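Local coordinates for protein putative NAD(P)H-flavin oxidoreductase (Streptococcus pyogenes serotype M1, PDB 2HAY) that binds flavin mononucleotide and probably acts as an NAD(P)H-dependent oxidoreductase of the nitroreductase type, at residues 92-97 / 141-146; 85-90 / 184-189; 150-155 / 194-199. One frame throughout, in Å; residues are numbered along the deposited sequence.

Interaction 1 of 3, residues 92-97 / 141-146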
ATOM      1  N   LYS B  92      -0.100  14.977  -7.906  1.00 24.65           N
ATOM      2  CA  LYS B  92      -1.447  15.321  -8.374  1.00 25.00           C
ATOM      3  C   LYS B  92      -1.470  15.323  -9.881  1.00 24.69           C
ATOM      4  O   LYS B  92      -0.426  15.419 -10.530  1.00 23.89           O
ATOM      5  CB  LYS B  92      -1.855  16.723  -7.879  1.00 24.87           C
ATOM      6  CG  LYS B  92      -1.975  16.817  -6.351  1.00 24.85           C
ATOM      7  CD  LYS B  92      -2.364  18.224  -5.941  1.00 26.76           C
ATOM      8  CE  LYS B  92      -2.843  18.275  -4.473  1.00 27.39           C
ATOM      9  NZ  LYS B  92      -3.023  19.708  -4.045  1.00 30.49           N
ATOM     10  N   HIS B  93      -2.659  15.221 -10.441  1.00 25.28           N
ATOM     11  CA  HIS B  93      -2.826  15.425 -11.882  1.00 26.26           C
ATOM     12  C   HIS B  93      -2.052  14.471 -12.792  1.00 25.94           C
ATOM     13  O   HIS B  93      -1.611  14.835 -13.886  1.00 25.21           O
ATOM     14  CB  HIS B  93      -2.530  16.883 -12.220  1.00 25.78           C
ATOM     15  CG  HIS B  93      -3.430  17.835 -11.505  1.00 28.24           C
ATOM     16  ND1 HIS B  93      -4.796  17.878 -11.733  1.00 30.99           N
ATOM     17  CD2 HIS B  93      -3.169  18.775 -10.570  1.00 26.40           C
ATOM     18  CE1 HIS B  93      -5.331  18.816 -10.970  1.00 31.64           C
ATOM     19  NE2 HIS B  93      -4.368  19.366 -10.247  1.00 31.41           N
ATOM     20  N   ALA B  94      -1.909  13.231 -12.343  1.00 26.87           N
ATOM     21  CA  ALA B  94      -1.205  12.236 -13.154  1.00 27.00           C
ATOM     22  C   ALA B  94      -2.158  11.624 -14.177  1.00 26.81           C
ATOM     23  O   ALA B  94      -2.369  10.416 -14.186  1.00 27.13           O
ATOM     24  CB  ALA B  94      -0.524  11.163 -12.232  1.00 26.90           C
ATOM     25  N   ARG B  95      -2.717  12.475 -15.050  1.00 26.54           N
ATOM     26  CA  ARG B  95      -3.646  12.062 -16.090  1.00 26.12           C
ATOM     27  C   ARG B  95      -2.846  11.408 -17.221  1.00 27.02           C
ATOM     28  O   ARG B  95      -1.664  11.693 -17.388  1.00 26.62           O
ATOM     29  CB  ARG B  95      -4.402  13.298 -16.619  1.00 25.92           C
ATOM     30  CG  ARG B  95      -5.760  12.998 -17.271  1.00 26.83           C
ATOM     31  CD  ARG B  95      -6.552  14.296 -17.502  1.00 25.66           C
ATOM     32  NE  ARG B  95      -7.777  14.061 -18.242  1.00 25.83           N
ATOM     33  CZ  ARG B  95      -7.888  14.093 -19.573  1.00 26.95           C
ATOM     34  NH1 ARG B  95      -6.827  14.360 -20.341  1.00 26.14           N
ATOM     35  NH2 ARG B  95      -9.063  13.840 -20.140  1.00 24.77           N
ATOM     36  N   TYR B  96      -3.491  10.553 -18.011  1.00 27.04           N
ATOM     37  CA  TYR B  96      -2.809   9.829 -19.087  1.00 27.80           C
ATOM     38  C   TYR B  96      -1.982  10.731 -20.022  1.00 28.20           C
ATOM     39  O   TYR B  96      -0.956  10.288 -20.543  1.00 27.87           O
ATOM     40  CB  TYR B  96      -3.793   8.972 -19.907  1.00 27.29           C
ATOM     41  CG  TYR B  96      -4.860   9.772 -20.616  1.00 27.92           C
ATOM     42  CD1 TYR B  96      -6.053  10.089 -19.975  1.00 26.67           C
ATOM     43  CD2 TYR B  96      -4.670  10.217 -21.925  1.00 26.55           C
ATOM     44  CE1 TYR B  96      -7.017  10.847 -20.609  1.00 26.96           C
ATOM     45  CE2 TYR B  96      -5.642  10.997 -22.579  1.00 27.30           C
ATOM     46  CZ  TYR B  96      -6.809  11.287 -21.918  1.00 26.74           C
ATOM     47  OH  TYR B  96      -7.777  12.032 -22.548  1.00 29.36           O
ATOM     48  N   ASP B  97      -2.406  11.991 -20.214  1.00 28.52           N
ATOM     49  CA  ASP B  97      -1.694  12.881 -21.134  1.00 28.63           C
ATOM     50  C   ASP B  97      -0.753  13.878 -20.457  1.00 29.32           C
ATOM     51  O   ASP B  97      -0.262  14.801 -21.103  1.00 29.76           O
ATOM     52  CB  ASP B  97      -2.684  13.598 -22.061  1.00 29.33           C
ATOM     53  CG  ASP B  97      -3.667  14.465 -21.302  1.00 29.89           C
ATOM     54  OD1 ASP B  97      -4.189  15.436 -21.891  1.00 31.07           O
ATOM     55  OD2 ASP B  97      -3.893  14.183 -20.106  1.00 29.80           O
ATOM     56  N   PHE B 141      -5.464  11.622  -7.657  1.00 26.86           N
ATOM     57  CA  PHE B 141      -4.579  11.799  -6.527  1.00 26.90           C
ATOM     58  C   PHE B 141      -4.625  10.577  -5.641  1.00 27.01           C
ATOM     59  O   PHE B 141      -3.572  10.093  -5.177  1.00 27.34           O
ATOM     60  CB  PHE B 141      -4.913  13.069  -5.709  1.00 26.77           C
ATOM     61  CG  PHE B 141      -4.087  13.173  -4.466  1.00 27.78           C
ATOM     62  CD1 PHE B 141      -2.732  13.547  -4.549  1.00 24.53           C
ATOM     63  CD2 PHE B 141      -4.616  12.789  -3.230  1.00 29.70           C
ATOM     64  CE1 PHE B 141      -1.937  13.569  -3.446  1.00 24.43           C
ATOM     65  CE2 PHE B 141      -3.809  12.817  -2.077  1.00 31.35           C
ATOM     66  CZ  PHE B 141      -2.464  13.221  -2.189  1.00 28.10           C
ATOM     67  N   ASP B 142      -5.840  10.086  -5.368  1.00 26.80           N
ATOM     68  CA  ASP B 142      -6.007   8.923  -4.496  1.00 25.90           C
ATOM     69  C   ASP B 142      -5.344   7.704  -5.146  1.00 26.37           C
ATOM     70  O   ASP B 142      -4.770   6.864  -4.457  1.00 26.83           O
ATOM     71  CB  ASP B 142      -7.483   8.699  -4.152  1.00 26.25           C
ATOM     72  CG  ASP B 142      -7.953   9.566  -2.978  1.00 26.32           C
ATOM     73  OD1 ASP B 142      -7.123   9.967  -2.136  1.00 25.17           O
ATOM     74  OD2 ASP B 142      -9.165   9.829  -2.855  1.00 26.04           O
ATOM     75  N   TRP B 143      -5.341   7.657  -6.479  1.00 25.04           N
ATOM     76  CA  TRP B 143      -4.617   6.620  -7.176  1.00 24.29           C
ATOM     77  C   TRP B 143      -3.099   6.654  -6.992  1.00 24.89           C
ATOM     78  O   TRP B 143      -2.483   5.611  -6.710  1.00 25.89           O
ATOM     79  CB  TRP B 143      -4.988   6.639  -8.649  1.00 24.27           C
ATOM     80  CG  TRP B 143      -4.208   5.702  -9.496  1.00 25.38           C
ATOM     81  CD1 TRP B 143      -4.222   4.330  -9.448  1.00 24.09           C
ATOM     82  CD2 TRP B 143      -3.296   6.062 -10.547  1.00 24.10           C
ATOM     83  NE1 TRP B 143      -3.399   3.812 -10.424  1.00 22.82           N
ATOM     84  CE2 TRP B 143      -2.811   4.846 -11.111  1.00 26.00           C
ATOM     85  CE3 TRP B 143      -2.862   7.286 -11.082  1.00 24.08           C
ATOM     86  CZ2 TRP B 143      -1.885   4.818 -12.179  1.00 22.87           C
ATOM     87  CZ3 TRP B 143      -1.946   7.261 -12.147  1.00 24.82           C
ATOM     88  CH2 TRP B 143      -1.466   6.024 -12.681  1.00 24.25           C
ATOM     89  N   THR B 144      -2.471   7.819  -7.139  1.00 23.97           N
ATOM     90  CA  THR B 144      -1.045   7.890  -6.812  1.00 23.65           C
ATOM     91  C   THR B 144      -0.768   7.680  -5.326  1.00 24.03           C
ATOM     92  O   THR B 144       0.255   7.048  -4.952  1.00 22.75           O
ATOM     93  CB  THR B 144      -0.371   9.198  -7.309  1.00 23.01           C
ATOM     94  OG1 THR B 144      -1.047  10.318  -6.722  1.00 23.80           O
ATOM     95  CG2 THR B 144      -0.485   9.292  -8.817  1.00 19.76           C
ATOM     96  N   ALA B 145      -1.658   8.220  -4.477  1.00 25.34           N
ATOM     97  CA  ALA B 145      -1.556   8.004  -3.033  1.00 25.59           C
ATOM     98  C   ALA B 145      -1.576   6.496  -2.702  1.00 26.98           C
ATOM     99  O   ALA B 145      -0.787   6.039  -1.843  1.00 28.43           O
ATOM    100  CB  ALA B 145      -2.628   8.777  -2.265  1.00 24.40           C
ATOM    101  N   LYS B 146      -2.403   5.714  -3.411  1.00 27.44           N
ATOM    102  CA  LYS B 146      -2.425   4.243  -3.218  1.00 26.83           C
ATOM    103  C   LYS B 146      -1.063   3.630  -3.417  1.00 27.32           C
ATOM    104  O   LYS B 146      -0.664   2.747  -2.638  1.00 27.35           O
ATOM    105  CB  LYS B 146      -3.388   3.542  -4.157  1.00 27.00           C
ATOM    106  CG  LYS B 146      -4.860   3.737  -3.835  1.00 27.07           C
ATOM    107  CD  LYS B 146      -5.741   3.154  -4.908  1.00 23.51           C
ATOM    108  CE  LYS B 146      -7.185   3.487  -4.621  1.00 25.50           C
ATOM    109  NZ  LYS B 146      -8.088   2.979  -5.699  1.00 26.92           N
TER

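Interaction 2 of 3, residues 85-90 / 184-189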
ATOM      1  N   PHE B  85      11.040  10.695  11.108  1.00 30.45           N
ATOM      2  CA  PHE B  85       9.666  10.883  10.705  1.00 29.88           C
ATOM      3  C   PHE B  85       9.678  11.084   9.211  1.00 29.65           C
ATOM      4  O   PHE B  85      10.394  11.955   8.711  1.00 29.67           O
ATOM      5  CB  PHE B  85       9.104  12.112  11.400  1.00 30.32           C
ATOM      6  CG  PHE B  85       7.672  11.987  11.749  1.00 29.96           C
ATOM      7  CD1 PHE B  85       6.696  12.348  10.836  1.00 30.96           C
ATOM      8  CD2 PHE B  85       7.293  11.519  12.996  1.00 30.94           C
ATOM      9  CE1 PHE B  85       5.357  12.226  11.154  1.00 31.85           C
ATOM     10  CE2 PHE B  85       5.947  11.392  13.325  1.00 31.28           C
ATOM     11  CZ  PHE B  85       4.982  11.743  12.408  1.00 29.82           C
ATOM     12  N   ILE B  86       8.911  10.267   8.492  1.00 28.65           N
ATOM     13  CA  ILE B  86       8.926  10.302   7.023  1.00 28.99           C
ATOM     14  C   ILE B  86       7.577  10.703   6.466  1.00 28.55           C
ATOM     15  O   ILE B  86       6.557  10.132   6.842  1.00 28.95           O
ATOM     16  CB  ILE B  86       9.336   8.934   6.420  1.00 28.92           C
ATOM     17  CG1 ILE B  86      10.821   8.652   6.735  1.00 30.14           C
ATOM     18  CG2 ILE B  86       9.063   8.890   4.923  1.00 28.41           C
ATOM     19  CD1 ILE B  86      11.313   7.290   6.249  1.00 29.84           C
ATOM     20  N   LEU B  87       7.582  11.682   5.564  1.00 27.81           N
ATOM     21  CA  LEU B  87       6.371  12.114   4.878  1.00 27.30           C
ATOM     22  C   LEU B  87       6.285  11.423   3.542  1.00 26.34           C
ATOM     23  O   LEU B  87       7.234  11.489   2.768  1.00 26.53           O
ATOM     24  CB  LEU B  87       6.383  13.651   4.654  1.00 26.61           C
ATOM     25  CG  LEU B  87       6.768  14.517   5.848  1.00 27.34           C
ATOM     26  CD1 LEU B  87       6.797  15.984   5.413  1.00 26.68           C
ATOM     27  CD2 LEU B  87       5.801  14.317   7.015  1.00 25.59           C
ATOM     28  N   LEU B  88       5.149  10.775   3.281  1.00 25.93           N
ATOM     29  CA  LEU B  88       4.907  10.098   1.987  1.00 26.09           C
ATOM     30  C   LEU B  88       4.066  11.043   1.148  1.00 25.80           C
ATOM     31  O   LEU B  88       2.953  11.415   1.533  1.00 25.74           O
ATOM     32  CB  LEU B  88       4.205   8.749   2.180  1.00 24.41           C
ATOM     33  CG  LEU B  88       5.008   7.658   2.883  1.00 24.51           C
ATOM     34  CD1 LEU B  88       5.039   7.846   4.433  1.00 21.13           C
ATOM     35  CD2 LEU B  88       4.450   6.309   2.501  1.00 21.72           C
ATOM     36  N   ILE B  89       4.641  11.496   0.037  1.00 26.36           N
ATOM     37  CA  ILE B  89       4.032  12.528  -0.813  1.00 25.77           C
ATOM     38  C   ILE B  89       3.616  11.898  -2.137  1.00 26.14           C
ATOM     39  O   ILE B  89       4.409  11.138  -2.739  1.00 26.07           O
ATOM     40  CB  ILE B  89       5.041  13.699  -1.088  1.00 26.70           C
ATOM     41  CG1 ILE B  89       5.702  14.234   0.193  1.00 26.28           C
ATOM     42  CG2 ILE B  89       4.415  14.832  -1.950  1.00 26.00           C
ATOM     43  CD1 ILE B  89       4.760  14.641   1.310  1.00 28.11           C
ATOM     44  N   ALA B  90       2.382  12.166  -2.584  1.00 25.70           N
ATOM     45  CA  ALA B  90       1.936  11.677  -3.906  1.00 25.34           C
ATOM     46  C   ALA B  90       1.699  12.808  -4.937  1.00 26.02           C
ATOM     47  O   ALA B  90       1.276  13.917  -4.566  1.00 24.53           O
ATOM     48  CB  ALA B  90       0.702  10.817  -3.764  1.00 24.98           C
ATOM     49  N   HIS B 184       6.340  26.041   4.163  1.00 30.18           N
ATOM     50  CA  HIS B 184       7.780  25.863   4.333  1.00 31.01           C
ATOM     51  C   HIS B 184       8.544  25.401   3.079  1.00 31.11           C
ATOM     52  O   HIS B 184       9.722  25.076   3.172  1.00 31.27           O
ATOM     53  CB  HIS B 184       8.074  24.951   5.534  1.00 31.02           C
ATOM     54  CG  HIS B 184       7.782  25.592   6.852  1.00 31.44           C
ATOM     55  ND1 HIS B 184       8.715  26.334   7.542  1.00 34.00           N
ATOM     56  CD2 HIS B 184       6.658  25.613   7.603  1.00 33.59           C
ATOM     57  CE1 HIS B 184       8.179  26.776   8.667  1.00 33.73           C
ATOM     58  NE2 HIS B 184       6.927  26.359   8.724  1.00 33.01           N
ATOM     59  N   ASN B 185       7.884  25.395   1.922  1.00 31.10           N
ATOM     60  CA  ASN B 185       8.498  24.927   0.668  1.00 32.28           C
ATOM     61  C   ASN B 185       8.929  23.465   0.727  1.00 31.79           C
ATOM     62  O   ASN B 185       9.930  23.089   0.116  1.00 32.26           O
ATOM     63  CB  ASN B 185       9.716  25.793   0.269  1.00 32.58           C
ATOM     64  CG  ASN B 185       9.328  27.166  -0.278  1.00 34.79           C
ATOM     65  OD1 ASN B 185       8.223  27.373  -0.796  1.00 37.78           O
ATOM     66  ND2 ASN B 185      10.261  28.106  -0.200  1.00 37.08           N
ATOM     67  N   VAL B 186       8.199  22.650   1.488  1.00 31.54           N
ATOM     68  CA  VAL B 186       8.509  21.227   1.587  1.00 31.07           C
ATOM     69  C   VAL B 186       7.864  20.508   0.388  1.00 30.98           C
ATOM     70  O   VAL B 186       8.434  19.574  -0.190  1.00 30.50           O
ATOM     71  CB  VAL B 186       8.083  20.625   2.960  1.00 30.82           C
ATOM     72  CG1 VAL B 186       8.369  19.113   3.027  1.00 31.73           C
ATOM     73  CG2 VAL B 186       8.826  21.318   4.098  1.00 30.79           C
ATOM     74  N   ILE B 187       6.679  20.980   0.008  1.00 30.73           N
ATOM     75  CA  ILE B 187       5.975  20.453  -1.145  1.00 29.90           C
ATOM     76  C   ILE B 187       5.529  21.598  -2.037  1.00 30.44           C
ATOM     77  O   ILE B 187       5.458  22.754  -1.602  1.00 29.73           O
ATOM     78  CB  ILE B 187       4.752  19.581  -0.749  1.00 29.91           C
ATOM     79  CG1 ILE B 187       3.667  20.401  -0.048  1.00 28.91           C
ATOM     80  CG2 ILE B 187       5.174  18.349   0.073  1.00 30.14           C
ATOM     81  CD1 ILE B 187       2.373  19.647   0.142  1.00 29.77           C
ATOM     82  N   ASP B 188       5.276  21.288  -3.307  1.00 30.86           N
ATOM     83  CA  ASP B 188       4.542  22.216  -4.171  1.00 31.08           C
ATOM     84  C   ASP B 188       3.075  21.756  -4.203  1.00 30.41           C
ATOM     85  O   ASP B 188       2.744  20.814  -4.906  1.00 30.54           O
ATOM     86  CB  ASP B 188       5.141  22.254  -5.578  1.00 31.40           C
ATOM     87  CG  ASP B 188       4.354  23.155  -6.531  1.00 33.69           C
ATOM     88  OD1 ASP B 188       3.382  23.818  -6.106  1.00 35.71           O
ATOM     89  OD2 ASP B 188       4.710  23.208  -7.723  1.00 38.83           O
ATOM     90  N   LEU B 189       2.217  22.428  -3.436  1.00 29.62           N
ATOM     91  CA  LEU B 189       0.810  22.040  -3.290  1.00 30.26           C
ATOM     92  C   LEU B 189       0.014  21.977  -4.605  1.00 29.46           C
ATOM     93  O   LEU B 189      -1.025  21.308  -4.703  1.00 28.72           O
ATOM     94  CB  LEU B 189       0.089  22.976  -2.323  1.00 30.86           C
ATOM     95  CG  LEU B 189      -0.670  22.360  -1.133  1.00 34.46           C
ATOM     96  CD1 LEU B 189      -1.789  23.289  -0.622  1.00 32.52           C
ATOM     97  CD2 LEU B 189      -1.176  20.902  -1.395  1.00 35.15           C
TER

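Interaction 3 of 3, residues 150-155 / 194-199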
ATOM      1  N   ILE B 150       2.104   0.963  -0.920  1.00 24.92           N
ATOM      2  CA  ILE B 150       3.052  -0.150  -1.208  1.00 25.15           C
ATOM      3  C   ILE B 150       4.434   0.106  -0.545  1.00 26.99           C
ATOM      4  O   ILE B 150       5.023  -0.791   0.122  1.00 26.93           O
ATOM      5  CB  ILE B 150       3.230  -0.395  -2.736  1.00 26.98           C
ATOM      6  CG1 ILE B 150       1.866  -0.597  -3.422  1.00 25.65           C
ATOM      7  CG2 ILE B 150       4.248  -1.549  -3.010  1.00 23.88           C
ATOM      8  CD1 ILE B 150       1.915  -0.804  -4.944  1.00 25.44           C
ATOM      9  N   ALA B 151       4.935   1.329  -0.744  1.00 25.92           N
ATOM     10  CA  ALA B 151       6.197   1.802  -0.181  1.00 26.63           C
ATOM     11  C   ALA B 151       6.095   1.833   1.329  1.00 26.64           C
ATOM     12  O   ALA B 151       7.010   1.406   2.012  1.00 27.07           O
ATOM     13  CB  ALA B 151       6.542   3.204  -0.711  1.00 24.81           C
ATOM     14  N   LEU B 152       4.968   2.309   1.844  1.00 26.58           N
ATOM     15  CA  LEU B 152       4.737   2.269   3.272  1.00 27.08           C
ATOM     16  C   LEU B 152       4.959   0.864   3.824  1.00 27.83           C
ATOM     17  O   LEU B 152       5.663   0.676   4.831  1.00 28.51           O
ATOM     18  CB  LEU B 152       3.329   2.753   3.589  1.00 26.96           C
ATOM     19  CG  LEU B 152       3.019   3.029   5.052  1.00 25.87           C
ATOM     20  CD1 LEU B 152       3.883   4.201   5.572  1.00 24.12           C
ATOM     21  CD2 LEU B 152       1.543   3.355   5.117  1.00 23.21           C
ATOM     22  N   GLY B 153       4.340  -0.113   3.169  1.00 27.93           N
ATOM     23  CA  GLY B 153       4.492  -1.508   3.509  1.00 28.41           C
ATOM     24  C   GLY B 153       5.936  -1.989   3.449  1.00 28.71           C
ATOM     25  O   GLY B 153       6.410  -2.650   4.377  1.00 28.03           O
ATOM     26  N   ASN B 154       6.626  -1.673   2.349  1.00 28.55           N
ATOM     27  CA  ASN B 154       8.008  -2.114   2.194  1.00 28.48           C
ATOM     28  C   ASN B 154       8.930  -1.487   3.217  1.00 27.36           C
ATOM     29  O   ASN B 154       9.811  -2.153   3.734  1.00 27.19           O
ATOM     30  CB  ASN B 154       8.518  -1.888   0.762  1.00 28.63           C
ATOM     31  CG  ASN B 154       7.922  -2.888  -0.216  1.00 31.20           C
ATOM     32  OD1 ASN B 154       7.461  -2.532  -1.311  1.00 31.96           O
ATOM     33  ND2 ASN B 154       7.902  -4.150   0.187  1.00 35.25           N
HETATM   34  N   MSE B 155       8.724  -0.207   3.505  1.00 27.04           N
HETATM   35  CA  MSE B 155       9.492   0.466   4.558  1.00 27.07           C
HETATM   36  C   MSE B 155       9.325  -0.185   5.930  1.00 26.16           C
HETATM   37  O   MSE B 155      10.303  -0.422   6.620  1.00 26.34           O
HETATM   38  CB  MSE B 155       9.138   1.952   4.622  1.00 26.57           C
HETATM   39  CG  MSE B 155       9.771   2.719   3.483  1.00 27.44           C
HETATM   40 SE   MSE B 155       9.748   4.630   3.786  0.65 28.43          SE
HETATM   41  CE  MSE B 155       7.890   4.987   3.439  1.00 25.72           C
ATOM     42  N   ILE B 194       0.352  15.419   0.578  1.00 26.67           N
ATOM     43  CA  ILE B 194       0.749  14.360   1.473  1.00 26.81           C
ATOM     44  C   ILE B 194      -0.259  13.190   1.397  1.00 27.26           C
ATOM     45  O   ILE B 194      -1.468  13.419   1.291  1.00 27.27           O
ATOM     46  CB  ILE B 194       0.945  14.906   2.934  1.00 27.45           C
ATOM     47  CG1 ILE B 194       1.655  13.853   3.808  1.00 26.69           C
ATOM     48  CG2 ILE B 194      -0.387  15.429   3.549  1.00 24.29           C
ATOM     49  CD1 ILE B 194       2.238  14.423   5.105  1.00 27.51           C
ATOM     50  N   ALA B 195       0.265  11.959   1.432  1.00 27.06           N
ATOM     51  CA  ALA B 195      -0.532  10.740   1.446  1.00 27.03           C
ATOM     52  C   ALA B 195      -0.648  10.193   2.876  1.00 26.88           C
ATOM     53  O   ALA B 195      -1.739   9.777   3.330  1.00 26.47           O
ATOM     54  CB  ALA B 195       0.099   9.700   0.511  1.00 27.13           C
ATOM     55  N   SER B 196       0.476  10.200   3.580  1.00 26.12           N
ATOM     56  CA  SER B 196       0.535   9.697   4.948  1.00 27.08           C
ATOM     57  C   SER B 196       1.884  10.083   5.606  1.00 26.86           C
ATOM     58  O   SER B 196       2.745  10.713   4.974  1.00 26.76           O
ATOM     59  CB  SER B 196       0.332   8.160   4.940  1.00 26.26           C
ATOM     60  OG  SER B 196       1.424   7.529   4.317  1.00 26.03           O
HETATM   61  N   MSE B 197       2.056   9.706   6.865  1.00 27.40           N
HETATM   62  CA  MSE B 197       3.334   9.854   7.547  1.00 28.90           C
HETATM   63  C   MSE B 197       3.736   8.504   8.144  1.00 28.38           C
HETATM   64  O   MSE B 197       2.889   7.639   8.368  1.00 28.97           O
HETATM   65  CB  MSE B 197       3.219  10.884   8.681  1.00 29.58           C
HETATM   66  CG  MSE B 197       2.686  12.252   8.299  1.00 29.97           C
HETATM   67 SE   MSE B 197       2.273  13.312   9.939  0.55 32.40          SE
HETATM   68  CE  MSE B 197       1.426  14.819   9.118  1.00 29.74           C
ATOM     69  N   LEU B 198       5.022   8.335   8.416  1.00 27.60           N
ATOM     70  CA  LEU B 198       5.524   7.134   9.062  1.00 27.63           C
ATOM     71  C   LEU B 198       6.537   7.559  10.129  1.00 27.64           C
ATOM     72  O   LEU B 198       7.535   8.181   9.805  1.00 27.37           O
ATOM     73  CB  LEU B 198       6.213   6.231   8.020  1.00 27.29           C
ATOM     74  CG  LEU B 198       6.827   4.922   8.512  1.00 27.07           C
ATOM     75  CD1 LEU B 198       5.734   3.967   9.037  1.00 23.95           C
ATOM     76  CD2 LEU B 198       7.582   4.298   7.360  1.00 28.11           C
ATOM     77  N   SER B 199       6.286   7.247  11.394  1.00 27.67           N
ATOM     78  CA  SER B 199       7.332   7.426  12.410  1.00 27.49           C
ATOM     79  C   SER B 199       8.180   6.167  12.524  1.00 27.37           C
ATOM     80  O   SER B 199       7.684   5.069  12.348  1.00 27.07           O
ATOM     81  CB  SER B 199       6.739   7.781  13.774  1.00 27.97           C
ATOM     82  OG  SER B 199       5.765   6.834  14.146  1.00 26.91           O
TER

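Interaction 1 of 3, residues 92-97 / 141-146
Ala94, the centre of an inverse gamma turn, presents both its methyl and its carbonyl oxygen to helix 137-162, a sharp bend of the loop set against consecutive side chains of the helix. Its CB lies 3.9 Å from Thr144 CG2, while Ala94 O comes within 3.8 Å of Trp143 CZ3 and is itself hydrogen-bonded by Gln127. Thr144 uses its two branches differently. The methyl, anti to the carbonyl carbon, meets the loop, whereas OG1, between N and carbonyl carbon at chi1 58°, is hydrogen-bonded with Glu91 O and also lies 3.0 Å from Phe141 O. Lys92 CG packs at 3.8 Å against CD1 of Phe141, one helical turn before Thr144, the two side chains meeting at an oblique angle. Beyond CG the lysine stays extended, and its NZ reaches the carbonyl of Leu189. The six-membered ring of Trp143 meets the loop through CZ3, while NE1 on its five-membered ring bonds Glu170 of the second subunit, and the side chain lies about 6 Å from a bound FMN. The loop leaving strand 84-91 is thus packed on the dimer-interface helix next to the flavin site, as befits the intertwined dimer of the nitroreductase fold.

Interaction 2 of 3, residues 85-90 / 184-189
A small apolar contact in the core joins strand 84-91 to the loop that follows helix 174-183, on the face of the antiparallel sheet turned from helix 137-162. The strand alternates in the usual way: Leu87 and Ile89 point to the loop, while Leu88 between them packs on Leu152 and Met155 of helix 137-162. Two aliphatic pairs make the contact, and together they bury 114 Å² of surface.

The closer pair is Ile89 with Ile187, whose side chains meet at a slant. A single methyl of Ile187, CG2, serves as the touching point; it lies 3.9 Å from Ile89 CD1 and 4.1 Å from Ile89 CG2, with Ile89 CG1 only slightly farther, so that it rests against both branches of the isoleucine. With chi2 at -53°, Ile89 CD1 is turned aside from the extended position, and CG1, CD1 and CG2 all lie about equally far from the one methyl. In Ile187 the longer branch takes the position between N and carbonyl carbon (chi1 65°), which places the methyl CG2 beside the backbone N. The second pair is looser, with Leu87 CD1 at 4.2 Å from Val186 CG1.

The loop begins at a Schellman motif that ends helix 174-183. Asn185, with positive phi, is its C-prime residue; Val186 N bonds Leu181 O and Asn185 N bonds Ala182 O, and the two residues that follow carry their side chains to the strand. Leu181 also packs on both Leu87 and Ile187, while Val57 of strand 54-59 touches Leu87 and Ile89. Val186 further meets Val223 of the second subunit. Here the residues after the helix pack on one face of the central sheet, as part of the layered alpha-beta core of the nitroreductase fold.

Interaction 3 of 3, residues 150-155 / 194-199
Leu198 meets Leu152 and Met155 of 150-155, and its side chain can be traced outward from the strand. CB already touches the helix, 3.9 Å from Leu152 CD1. With CG anti to the backbone N (chi1 179°), the isobutyl end is carried on to the helix, where its methyls part company. CD1 stays with Leu152, again 3.9 Å from that residue's CD1, so a single leucine methyl sits against both CB and CD1 of Leu198. CD2 goes to Met155, a selenomethionine: it lies 3.9 Å from Met155 CB, 4.2 Å from SE and 4.0 Å from CE. The bend at chi3 (-75°) brings CE back beside the methyl that CB and SE already border. The two side chains slide past each other in opposite directions, whereas Leu152 and Leu198 lie aslant.

Helix and strand run almost parallel here, their short axes at 8° and 10.3 Å apart. This is the layered packing of the nitroreductase fold, in which a long central helix lies on the antiparallel sheet and also lines the dimer interface: Leu152 packs on Ile150 of the second subunit, and Ile150 of this chain touches FMN. On the strand, Ala195 and Ser196 both face Leu88 in a classic beta bulge. Ser196, the second residue of the bulge, points to the helix, and its OG approaches Leu152 CD2 loosely at 4.3 Å; the Ser196 side chain is about 5 Å from that of Glu170, which binds FMN. Pro168 of strand 165-169 adds to the packing on Leu152.

In the fold
Following the chain from the N terminus, the first segment involved is 85-90, on strand 84-91, which opens interaction 2; its loop closes only at 184-189. Interaction 1 opens directly after the strand, at 92-97, and closes on helix 137-162, so it is nested within interaction 2. Further along the same helix, 150-155 opens interaction 3, which closes at 194-199 after interaction 2 has ended; these two cross, while interactions 1 and 3 follow in series. Strands 84-91 and 192-201 are neighbours in the sheet, with Leu88 O bonded to Ala195 N. Interaction 3 packs the helix on one face of the sheet, interaction 2 the loop on the other, and interaction 1 the strand's exit on the helix.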